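Local coordinates for putative invasin (Yersinia pseudotuberculosis IP 31758, PDB 5N40), which is an invasin-family adhesin that probably mediates attachment to host cells through a C-terminal C-type lectin-like domain, at residues 268-282 with 340-352. The protein carries 1 engineered substitution. Residues are numbered along the deposited sequence; the frame is centred on the assembly and turned at random.
Sequences AMFNQSQAVAMCTVP and GDVDGNYNVSCSL
F270 and Y346 form a single antiparallel hydrogen-bonded bridge, with F270 N to Y346 O and Y346 N to F270 O both 2.9 Å. Two separate backbone bonds join the segments further along, Q272 N to D341 O at the start of helix 272-278 and S351 N to T280 O (2.8 Å) beyond its end. Between them V348 packs both branches against helix 272-278 and F270: CG2 lies 3.6 Å from A275 CB and meets F270 at CD1, while CG1 faces M278 CE at 3.7 Å, tip to tip. M278 runs extended to a bend at chi3 (65°), which lays CE over one face of the F270 ring, offset toward its rim. The C279 SG to C350 SG disulfide (2.0 Å, chi3 -80°) closes this apolar cluster, with M278 CE also against C350 SG. At the helix start, N271 and Q274 form a capping box, Q274 N donating to N271 OD1 (2.8 Å) and N271 N to Q274 OE1 (3.1 Å), and N271 ND2 adds a weak bond to V342 O. Q272 and D341 lie side by side, their polar planes 16° apart; each is held from outside, Q272 by S313 O and D341 by H322. A disulfide joining the end of a helix to the C-terminal segment of the domain is characteristic of C-type lectin-like domains, and here it ties the adhesion domain's first helix to its C-terminus.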
loop_
_atom_site.group_PDB
_atom_site.type_symbol
_atom_site.label_atom_id
_atom_site.label_comp_id
_atom_site.label_asym_id
_atom_site.label_seq_id
_atom_site.Cartn_x
_atom_site.Cartn_y
_atom_site.Cartn_z
ATOM N N ALA A 268 18.465 10.246 26.167
ATOM C CA ALA A 268 19.429 10.558 27.210
ATOM C C ALA A 268 19.137 11.936 27.792
ATOM O O ALA A 268 18.744 12.858 27.072
ATOM C CB ALA A 268 20.849 10.517 26.652
ATOM N N MET A 269 19.342 12.072 29.101
ATOM C CA MET A 269 19.073 13.315 29.813
ATOM C C MET A 269 20.238 13.618 30.746
ATOM O O MET A 269 20.927 12.707 31.212
ATOM C CB MET A 269 17.759 13.229 30.603
ATOM C CG MET A 269 16.563 12.789 29.767
ATOM S SD MET A 269 16.112 13.940 28.444
ATOM C CE MET A 269 14.977 15.019 29.307
ATOM N N PHE A 270 20.448 14.908 31.020
ATOM C CA PHE A 270 21.697 15.381 31.599
ATOM C C PHE A 270 21.439 16.467 32.636
ATOM O O PHE A 270 20.501 17.256 32.512
ATOM C CB PHE A 270 22.624 15.955 30.517
ATOM C CG PHE A 270 22.883 15.018 29.379
ATOM C CD1 PHE A 270 21.982 14.918 28.331
ATOM C CD2 PHE A 270 24.027 14.240 29.354
ATOM C CE1 PHE A 270 22.220 14.051 27.280
ATOM C CE2 PHE A 270 24.270 13.372 28.306
ATOM C CZ PHE A 270 23.364 13.280 27.268
ATOM N N ASN A 271 22.293 16.505 33.658
ATOM C CA ASN A 271 22.370 17.681 34.512
ATOM C C ASN A 271 23.366 18.658 33.897
ATOM O O ASN A 271 23.964 18.394 32.850
ATOM C CB ASN A 271 22.746 17.308 35.950
ATOM C CG ASN A 271 24.146 16.724 36.072
ATOM O OD1 ASN A 271 24.968 16.820 35.161
ATOM N ND2 ASN A 271 24.423 16.117 37.224
ATOM N N GLN A 272 23.555 19.804 34.553
ATOM C CA GLN A 272 24.348 20.869 33.946
ATOM C C GLN A 272 25.800 20.444 33.742
ATOM O O GLN A 272 26.382 20.679 32.678
ATOM C CB GLN A 272 24.263 22.132 34.800
ATOM C CG GLN A 272 24.823 23.367 34.120
ATOM C CD GLN A 272 23.946 23.880 32.985
ATOM O OE1 GLN A 272 22.747 23.598 32.922
ATOM N NE2 GLN A 272 24.545 24.663 32.091
ATOM N N SER A 273 26.411 19.818 34.752
ATOM C CA SER A 273 27.823 19.468 34.630
ATOM C C SER A 273 28.045 18.422 33.543
ATOM O O SER A 273 29.039 18.483 32.809
ATOM C CB SER A 273 28.362 18.980 35.976
ATOM O OG SER A 273 27.668 17.834 36.420
ATOM N N GLN A 274 27.131 17.457 33.421
ATOM C CA GLN A 274 27.245 16.462 32.359
ATOM C C GLN A 274 27.144 17.111 30.986
ATOM O O GLN A 274 27.875 16.742 30.057
ATOM C CB GLN A 274 26.151 15.408 32.504
ATOM C CG GLN A 274 26.333 14.426 33.633
ATOM C CD GLN A 274 25.133 13.514 33.754
ATOM O OE1 GLN A 274 23.996 13.981 33.857
ATOM N NE2 GLN A 274 25.371 12.206 33.708
ATOM N N ALA A 275 26.223 18.062 30.834
ATOM C CA ALA A 275 26.025 18.707 29.541
ATOM C C ALA A 275 27.287 19.432 29.091
ATOM O O ALA A 275 27.769 19.230 27.972
ATOM C CB ALA A 275 24.849 19.677 29.620
ATOM N N VAL A 276 27.839 20.286 29.955
ATOM C CA VAL A 276 28.983 21.097 29.554
ATOM C C VAL A 276 30.217 20.234 29.347
ATOM O O VAL A 276 31.104 20.589 28.565
ATOM C CB VAL A 276 29.236 22.211 30.586
ATOM C CG1 VAL A 276 28.007 23.079 30.724
ATOM C CG2 VAL A 276 29.632 21.623 31.936
ATOM N N ALA A 277 30.305 19.093 30.035
ATOM C CA ALA A 277 31.394 18.166 29.767
ATOM C C ALA A 277 31.240 17.493 28.410
ATOM O O ALA A 277 32.243 17.074 27.822
ATOM C CB ALA A 277 31.473 17.106 30.866
ATOM N N MET A 278 30.015 17.399 27.894
ATOM C CA MET A 278 29.762 16.694 26.644
ATOM C C MET A 278 29.930 17.585 25.422
ATOM O O MET A 278 30.430 17.123 24.388
ATOM C CB MET A 278 28.349 16.113 26.654
ATOM C CG MET A 278 27.933 15.458 25.349
ATOM S SD MET A 278 26.317 14.689 25.472
ATOM C CE MET A 278 25.261 16.118 25.724
ATOM N N CYS A 279 29.510 18.842 25.502
ATOM C CA CYS A 279 29.524 19.711 24.330
ATOM C C CYS A 279 29.321 21.154 24.779
ATOM O O CYS A 279 29.121 21.441 25.965
ATOM C CB CYS A 279 28.447 19.288 23.331
ATOM S SG CYS A 279 26.761 19.471 23.948
ATOM N N THR A 280 29.369 22.063 23.810
ATOM C CA THR A 280 29.018 23.458 24.046
ATOM C C THR A 280 27.502 23.573 24.155
ATOM O O THR A 280 26.777 23.166 23.239
ATOM C CB THR A 280 29.539 24.343 22.914
ATOM O OG1 THR A 280 30.962 24.212 22.813
ATOM C CG2 THR A 280 29.182 25.806 23.159
ATOM N N VAL A 281 27.024 24.129 25.263
ATOM C CA VAL A 281 25.589 24.301 25.479
ATOM C C VAL A 281 25.196 25.684 24.975
ATOM O O VAL A 281 25.848 26.678 25.338
ATOM C CB VAL A 281 25.229 24.107 26.961
ATOM C CG1 VAL A 281 23.738 24.296 27.193
ATOM C CG2 VAL A 281 25.670 22.733 27.425
ATOM N N PRO A 282 24.169 25.815 24.137
ATOM C CA PRO A 282 23.807 27.145 23.637
ATOM C C PRO A 282 23.279 28.040 24.749
ATOM O O PRO A 282 22.826 27.588 25.804
ATOM C CB PRO A 282 22.728 26.856 22.585
ATOM C CG PRO A 282 22.164 25.529 22.978
ATOM C CD PRO A 282 23.315 24.761 23.558
ATOM N N GLY A 340 18.066 22.731 40.177
ATOM C CA GLY A 340 17.907 22.207 38.827
ATOM C C GLY A 340 19.219 21.815 38.175
ATOM O O GLY A 340 19.278 20.840 37.421
ATOM N N ASP A 341 20.286 22.570 38.444
ATOM C CA ASP A 341 21.557 22.313 37.773
ATOM C C ASP A 341 22.113 20.939 38.116
ATOM O O ASP A 341 22.807 20.329 37.295
ATOM C CB ASP A 341 22.587 23.381 38.141
ATOM C CG ASP A 341 22.598 24.553 37.175
ATOM O OD1 ASP A 341 21.548 24.844 36.557
ATOM O OD2 ASP A 341 23.672 25.177 37.033
ATOM N N VAL A 342 21.836 20.443 39.316
ATOM C CA VAL A 342 22.427 19.202 39.806
ATOM C C VAL A 342 21.459 18.033 39.677
ATOM O O VAL A 342 21.824 16.969 39.178
ATOM C CB VAL A 342 22.894 19.383 41.268
ATOM C CG1 VAL A 342 23.332 18.056 41.869
ATOM C CG2 VAL A 342 24.030 20.396 41.346
ATOM N N ASP A 343 20.220 18.212 40.139
ATOM C CA ASP A 343 19.249 17.125 40.171
ATOM C C ASP A 343 18.387 17.045 38.918
ATOM O O ASP A 343 17.740 16.013 38.696
ATOM C CB ASP A 343 18.333 17.274 41.390
ATOM C CG ASP A 343 19.097 17.266 42.697
ATOM O OD1 ASP A 343 20.210 16.700 42.733
ATOM O OD2 ASP A 343 18.584 17.822 43.690
ATOM N N GLY A 344 18.359 18.099 38.102
ATOM C CA GLY A 344 17.539 18.097 36.897
ATOM C C GLY A 344 18.168 17.262 35.797
ATOM O O GLY A 344 19.349 17.425 35.473
ATOM N N ASN A 345 17.377 16.356 35.222
ATOM C CA ASN A 345 17.784 15.557 34.067
ATOM C C ASN A 345 16.996 16.084 32.873
ATOM O O ASN A 345 15.833 15.722 32.670
ATOM C CB ASN A 345 17.544 14.070 34.304
ATOM C CG ASN A 345 18.532 13.474 35.289
ATOM O OD1 ASN A 345 19.716 13.823 35.292
ATOM N ND2 ASN A 345 18.051 12.572 36.133
ATOM N N TYR A 346 17.636 16.947 32.097
ATOM C CA TYR A 346 16.982 17.717 31.056
ATOM C C TYR A 346 17.599 17.387 29.704
ATOM O O TYR A 346 18.623 16.707 29.603
ATOM C CB TYR A 346 17.106 19.224 31.335
ATOM C CG TYR A 346 16.578 19.670 32.683
ATOM C CD1 TYR A 346 15.584 18.961 33.339
ATOM C CD2 TYR A 346 17.074 20.816 33.293
ATOM C CE1 TYR A 346 15.100 19.377 34.565
ATOM C CE2 TYR A 346 16.597 21.239 34.514
ATOM C CZ TYR A 346 15.610 20.519 35.149
ATOM O OH TYR A 346 15.139 20.945 36.372
ATOM N N ASN A 347 16.958 17.886 28.652
ATOM C CA ASN A 347 17.472 17.698 27.304
ATOM C C ASN A 347 18.690 18.576 27.060
ATOM O O ASN A 347 18.827 19.662 27.630
ATOM C CB ASN A 347 16.398 18.040 26.273
ATOM C CG ASN A 347 15.350 16.950 26.124
ATOM O OD1 ASN A 347 15.673 15.800 25.835
ATOM N ND2 ASN A 347 14.087 17.313 26.316
ATOM N N VAL A 348 19.571 18.107 26.179
ATOM C CA VAL A 348 20.702 18.900 25.714
ATOM C C VAL A 348 20.724 18.888 24.191
ATOM O O VAL A 348 20.856 17.822 23.568
ATOM C CB VAL A 348 22.041 18.397 26.281
ATOM C CG1 VAL A 348 23.200 19.212 25.728
ATOM C CG2 VAL A 348 22.027 18.470 27.798
ATOM N N SER A 349 20.577 20.070 23.601
ATOM C CA SER A 349 20.884 20.311 22.198
ATOM C C SER A 349 22.238 21.000 22.141
ATOM O O SER A 349 22.396 22.129 22.627
ATOM C CB SER A 349 19.808 21.162 21.532
ATOM O OG SER A 349 20.194 21.516 20.211
ATOM N N CYS A 350 23.209 20.322 21.552
ATOM C CA CYS A 350 24.565 20.841 21.492
ATOM C C CYS A 350 24.673 21.931 20.430
ATOM O O CYS A 350 24.012 21.876 19.387
ATOM C CB CYS A 350 25.542 19.702 21.198
ATOM S SG CYS A 350 25.664 18.458 22.551
ATOM N N SER A 351 25.497 22.938 20.716
ATOM C CA SER A 351 25.805 23.989 19.757
ATOM C C SER A 351 27.009 23.553 18.936
ATOM O O SER A 351 28.045 23.178 19.496
ATOM C CB SER A 351 26.086 25.313 20.478
ATOM O OG SER A 351 26.267 26.372 19.555
ATOM N N LEU A 352 26.867 23.580 17.613
ATOM C CA LEU A 352 27.888 23.024 16.727
ATOM C C LEU A 352 28.642 24.104 15.958
ATOM O O LEU A 352 28.559 25.298 16.257
ATOM C CB LEU A 352 27.253 22.041 15.738
ATOM C CG LEU A 352 26.330 20.972 16.327
ATOM C CD1 LEU A 352 25.771 20.125 15.203
ATOM C CD2 LEU A 352 27.057 20.111 17.344
ATOM O OXT LEU A 352 29.363 23.797 15.009
HETATM O O HOH W 1 18.430 15.167 25.672
HETATM O O HOH W 2 25.300 19.821 37.706
HETATM O O HOH W 3 29.604 21.449 20.841
#